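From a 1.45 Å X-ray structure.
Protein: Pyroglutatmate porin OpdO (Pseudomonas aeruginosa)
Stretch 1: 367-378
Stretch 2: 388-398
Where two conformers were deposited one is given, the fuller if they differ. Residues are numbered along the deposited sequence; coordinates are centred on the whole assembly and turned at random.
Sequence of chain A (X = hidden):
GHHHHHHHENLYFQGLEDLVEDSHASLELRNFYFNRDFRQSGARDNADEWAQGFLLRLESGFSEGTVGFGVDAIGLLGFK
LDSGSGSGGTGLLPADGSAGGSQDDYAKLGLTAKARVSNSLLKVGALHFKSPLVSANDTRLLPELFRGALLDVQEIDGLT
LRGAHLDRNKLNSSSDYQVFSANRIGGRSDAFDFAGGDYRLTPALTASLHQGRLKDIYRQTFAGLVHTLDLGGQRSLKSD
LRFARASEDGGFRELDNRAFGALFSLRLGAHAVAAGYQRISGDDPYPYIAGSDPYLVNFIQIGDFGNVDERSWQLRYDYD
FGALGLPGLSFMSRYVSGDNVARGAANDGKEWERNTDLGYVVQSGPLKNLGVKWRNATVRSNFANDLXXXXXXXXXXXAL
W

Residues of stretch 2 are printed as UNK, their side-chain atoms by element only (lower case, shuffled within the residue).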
# COMPACT_ATOMS: atom_id res chain seq x y z
N LEU A 367 -15.21 -8.68 -23.43
CA LEU A 367 -13.98 -8.40 -22.69
C LEU A 367 -14.16 -7.36 -21.59
O LEU A 367 -13.19 -6.82 -21.07
CB LEU A 367 -12.86 -7.98 -23.65
CG LEU A 367 -12.19 -9.09 -24.47
CD1 LEU A 367 -13.21 -9.98 -25.16
CD2 LEU A 367 -11.22 -8.51 -25.48
N LYS A 368 -15.42 -7.10 -21.24
CA LYS A 368 -15.72 -6.15 -20.17
C LYS A 368 -14.91 -6.47 -18.91
O LYS A 368 -14.84 -7.62 -18.49
CB LYS A 368 -17.22 -6.17 -19.85
CG LYS A 368 -17.63 -5.27 -18.69
CD LYS A 368 -19.14 -5.28 -18.51
CE LYS A 368 -19.60 -4.19 -17.55
NZ LYS A 368 -18.98 -4.31 -16.21
N ASN A 369 -14.28 -5.43 -18.35
CA ASN A 369 -13.49 -5.52 -17.13
C ASN A 369 -12.01 -5.82 -17.39
O ASN A 369 -11.18 -5.74 -16.48
CB ASN A 369 -14.09 -6.52 -16.13
CG ASN A 369 -15.49 -6.14 -15.71
OD1 ASN A 369 -15.81 -4.96 -15.59
ND2 ASN A 369 -16.33 -7.14 -15.50
N LEU A 370 -11.69 -6.18 -18.63
CA LEU A 370 -10.30 -6.30 -19.06
C LEU A 370 -9.64 -4.92 -19.02
O LEU A 370 -10.13 -3.96 -19.60
CB LEU A 370 -10.23 -6.88 -20.47
CG LEU A 370 -8.85 -7.02 -21.10
CD1 LEU A 370 -7.98 -7.96 -20.28
CD2 LEU A 370 -8.96 -7.51 -22.54
N GLY A 371 -8.51 -4.83 -18.32
CA GLY A 371 -7.84 -3.54 -18.19
C GLY A 371 -6.39 -3.59 -18.62
O GLY A 371 -5.72 -4.61 -18.45
N VAL A 372 -5.91 -2.49 -19.19
CA VAL A 372 -4.51 -2.36 -19.51
C VAL A 372 -4.00 -1.05 -18.92
O VAL A 372 -4.67 -0.03 -18.99
CB VAL A 372 -4.27 -2.37 -21.04
CG1 VAL A 372 -5.03 -1.23 -21.70
CG2 VAL A 372 -2.78 -2.29 -21.35
N LYS A 373 -2.81 -1.10 -18.31
CA LYS A 373 -2.20 0.08 -17.74
C LYS A 373 -0.73 0.12 -18.11
O LYS A 373 -0.01 -0.87 -17.94
CB LYS A 373 -2.34 0.09 -16.21
CG LYS A 373 -1.69 1.32 -15.57
CD LYS A 373 -1.92 1.37 -14.06
CE LYS A 373 -3.36 1.75 -13.76
NZ LYS A 373 -3.74 2.94 -14.57
N TRP A 374 -0.30 1.26 -18.63
CA TRP A 374 1.10 1.52 -18.92
C TRP A 374 1.62 2.56 -17.93
O TRP A 374 1.08 3.65 -17.82
CB TRP A 374 1.27 1.99 -20.37
CG TRP A 374 2.62 2.56 -20.70
CD1 TRP A 374 3.84 2.01 -20.42
CD2 TRP A 374 2.89 3.78 -21.40
NE1 TRP A 374 4.85 2.82 -20.89
CE2 TRP A 374 4.29 3.92 -21.49
CE3 TRP A 374 2.08 4.79 -21.94
CZ2 TRP A 374 4.91 5.01 -22.11
CZ3 TRP A 374 2.69 5.87 -22.55
CH2 TRP A 374 4.09 5.97 -22.63
N ARG A 375 2.67 2.20 -17.19
CA ARG A 375 3.27 3.11 -16.22
C ARG A 375 4.72 3.38 -16.62
O ARG A 375 5.54 2.46 -16.65
CB ARG A 375 3.23 2.49 -14.81
CG ARG A 375 1.84 2.01 -14.40
CD ARG A 375 1.82 1.53 -12.94
NE ARG A 375 2.15 2.63 -12.04
CZ ARG A 375 2.78 2.49 -10.87
NH1 ARG A 375 3.17 1.30 -10.44
NH2 ARG A 375 3.04 3.57 -10.14
N ASN A 376 5.02 4.63 -16.92
CA ASN A 376 6.35 4.99 -17.38
C ASN A 376 6.99 5.93 -16.37
O ASN A 376 6.36 6.87 -15.89
CB ASN A 376 6.22 5.66 -18.76
CG ASN A 376 7.49 6.34 -19.21
OD1 ASN A 376 7.55 7.57 -19.26
ND2 ASN A 376 8.50 5.56 -19.56
N ALA A 377 8.24 5.65 -16.00
CA ALA A 377 8.94 6.48 -15.03
C ALA A 377 10.36 6.77 -15.48
O ALA A 377 11.01 5.95 -16.13
CB ALA A 377 8.96 5.81 -13.67
N THR A 378 10.83 7.95 -15.10
CA THR A 378 12.20 8.37 -15.35
C THR A 378 12.74 8.93 -14.05
O THR A 378 12.08 9.76 -13.43
CB THR A 378 12.23 9.50 -16.40
OG1 THR A 378 11.69 9.01 -17.63
CG2 THR A 378 13.66 9.99 -16.65
N UNK A 388 15.24 4.48 -16.37
CA UNK A 388 13.93 4.62 -16.99
C UNK A 388 13.24 3.28 -16.85
O UNK A 388 13.85 2.23 -17.06
o UNK A 388 15.44 6.90 -18.44
o UNK A 388 13.35 7.25 -19.00
c UNK A 388 14.03 5.01 -18.47
c UNK A 388 14.29 6.49 -18.66
N UNK A 389 11.96 3.32 -16.49
CA UNK A 389 11.21 2.10 -16.22
C UNK A 389 9.88 2.15 -16.94
O UNK A 389 9.18 3.16 -16.92
c UNK A 389 10.21 0.74 -14.29
o UNK A 389 11.02 0.39 -12.08
c UNK A 389 11.00 1.96 -14.72
o UNK A 389 8.93 1.00 -12.30
c UNK A 389 10.04 0.70 -12.78
N UNK A 390 9.53 1.04 -17.58
CA UNK A 390 8.20 0.89 -18.13
C UNK A 390 7.54 -0.34 -17.55
O UNK A 390 8.19 -1.38 -17.41
o UNK A 390 7.66 2.95 -20.55
c UNK A 390 8.25 0.81 -19.66
n UNK A 390 9.84 2.39 -20.58
c UNK A 390 8.56 2.14 -20.30
N UNK A 391 6.28 -0.21 -17.16
CA UNK A 391 5.47 -1.35 -16.75
C UNK A 391 4.25 -1.42 -17.65
O UNK A 391 3.66 -0.40 -18.00
n UNK A 391 6.71 -0.58 -11.96
c UNK A 391 5.64 -0.98 -12.86
n UNK A 391 5.73 -1.45 -10.06
n UNK A 391 7.77 -0.40 -9.92
c UNK A 391 6.74 -0.81 -10.65
c UNK A 391 5.01 -1.22 -15.29
c UNK A 391 6.13 -1.03 -14.29
N UNK A 392 3.89 -2.63 -18.04
CA UNK A 392 2.66 -2.84 -18.78
C UNK A 392 1.92 -3.93 -18.04
O UNK A 392 2.44 -5.04 -17.87
c UNK A 392 0.96 -2.04 -21.11
c UNK A 392 2.07 -3.81 -22.51
c UNK A 392 1.70 -3.37 -21.10
c UNK A 392 2.94 -3.28 -20.21
N UNK A 393 0.72 -3.61 -17.57
CA UNK A 393 -0.06 -4.56 -16.80
C UNK A 393 -1.42 -4.79 -17.44
O UNK A 393 -2.19 -3.85 -17.65
c UNK A 393 1.24 -2.07 -14.85
c UNK A 393 -0.88 -5.19 -14.49
c UNK A 393 1.05 -3.58 -14.75
c UNK A 393 -0.27 -4.08 -15.35
N UNK A 394 -1.69 -6.05 -17.78
CA UNK A 394 -3.01 -6.46 -18.24
C UNK A 394 -3.69 -7.19 -17.10
O UNK A 394 -3.08 -8.06 -16.47
c UNK A 394 -2.34 -7.85 -21.85
c UNK A 394 -1.48 -5.76 -20.78
c UNK A 394 -2.63 -6.75 -20.83
c UNK A 394 -2.90 -7.37 -19.46
N UNK A 395 -4.93 -6.84 -16.81
CA UNK A 395 -5.64 -7.42 -15.68
C UNK A 395 -7.08 -7.77 -16.05
O UNK A 395 -7.72 -7.07 -16.83
c UNK A 395 -5.64 -6.45 -14.49
o UNK A 395 -6.32 -7.00 -13.38
N UNK A 396 -7.57 -8.87 -15.50
CA UNK A 396 -8.95 -9.26 -15.71
C UNK A 396 -9.45 -9.95 -14.47
O UNK A 396 -8.83 -10.91 -14.00
o UNK A 396 -14.47 -11.73 -17.86
c UNK A 396 -10.53 -10.61 -17.17
c UNK A 396 -13.16 -11.36 -17.63
c UNK A 396 -9.10 -10.19 -16.92
c UNK A 396 -11.41 -9.76 -17.83
c UNK A 396 -12.31 -12.22 -16.97
c UNK A 396 -12.72 -10.14 -18.06
c UNK A 396 -11.00 -11.84 -16.74
N UNK A 397 -10.57 -9.48 -13.94
CA UNK A 397 -11.15 -10.09 -12.75
C UNK A 397 -12.53 -10.63 -13.07
O UNK A 397 -13.32 -9.97 -13.76
c UNK A 397 -11.25 -9.08 -11.61
o UNK A 397 -9.97 -8.76 -11.12
N UNK A 398 -12.79 -11.82 -12.56
CA UNK A 398 -14.06 -12.49 -12.77
C UNK A 398 -14.65 -12.82 -11.41
O UNK A 398 -14.00 -13.46 -10.58
c UNK A 398 -15.05 -14.66 -13.79
c UNK A 398 -13.83 -13.79 -13.54
c UNK A 398 -14.63 -15.96 -14.46
c UNK A 398 -16.07 -13.91 -14.64
O HOH W 1 -15.91 -9.88 -19.50
O HOH W 2 -15.53 -9.93 -15.32
O HOH W 3 -11.27 -6.77 -14.15
O HOH W 4 2.53 -1.48 -11.30
O HOH W 5 11.06 6.52 -20.03

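Position 388 carries two side-chain carbons, the second bearing two oxygens, one of which lies 2.8 Å from Thr378 OG1. A short carboxylate of this kind is aspartate, and Asp388 OD2 accepts the hydrogen bond from Thr378 OG1. Position 389 has three carbons in an extended chain ending in two oxygens, and its CB lies 4.5 Å from the CB of Ala377; this is Glu389.

At position 390 two carbons end in one oxygen and one nitrogen, and the oxygen lies 2.8 Å from Trp374 NE1, near the plane of the indole, and 2.9 Å from Asn376 ND2; this amide is Asn390, whose OD1 accepts from both.

Position 391 shows three carbons, a nitrogen, and a carbon with two further nitrogens, one of them 3.8 Å from Arg375 NH1. It is Arg391. The two like-charged groups share a water, which accepts from Arg375 NH1 at 3.0 Å and weakly from Arg391 NH1 at 3.4 Å; Arg391 NE also forms a salt bridge with Glu389 OE2 at 2.7 Å.

Position 392 has four carbons forked at the second, and one end carbon packs 3.8 Å from Val372 CG2 and 4.1 Å from Trp374 CB; this is Leu392. Four carbons also build position 393, but the fork is at the first and one arm is two carbons long, its end carbon 4.1 Å from Arg375 CD, hence Ile393. Position 394 again forks at the second of four carbons, and one end carbon lies 3.7 Å from Val372 CG2; this is Leu394.

One carbon and one oxygen at position 395, whose CB comes no nearer to the first stretch than 4.4 Å, from Gly371 O, identify Ser395; its backbone makes the contact. Position 396 holds a six-carbon ring bearing an oxygen, edge-on to the carbonyl of Lys368. In Tyr396, CE1 lies 3.3 Å from Lys368 O, and a water links that carbonyl to the phenol OH. Position 397, one carbon and one oxygen, its backbone joined to Asn369 through waters, is Ser397. Position 398, four carbons forked at the second, makes no contact; it is Leu398.

The strands run antiparallel, paired from Gly371 with Ser395 to Thr378 with Asp388. Paired backbone hydrogen bonds, such as Gly371 N to Ser395 O (2.8 Å) and Ser395 N to Gly371 O (2.9 Å), recur at every second pair. Between them, side chains alternate: Val372, Leu392 and Leu394 share a face with the polar Asn376–Asn390 cluster, while the arginines occupy the other.

Stretch 2 (388-398) DENRLILSYSL
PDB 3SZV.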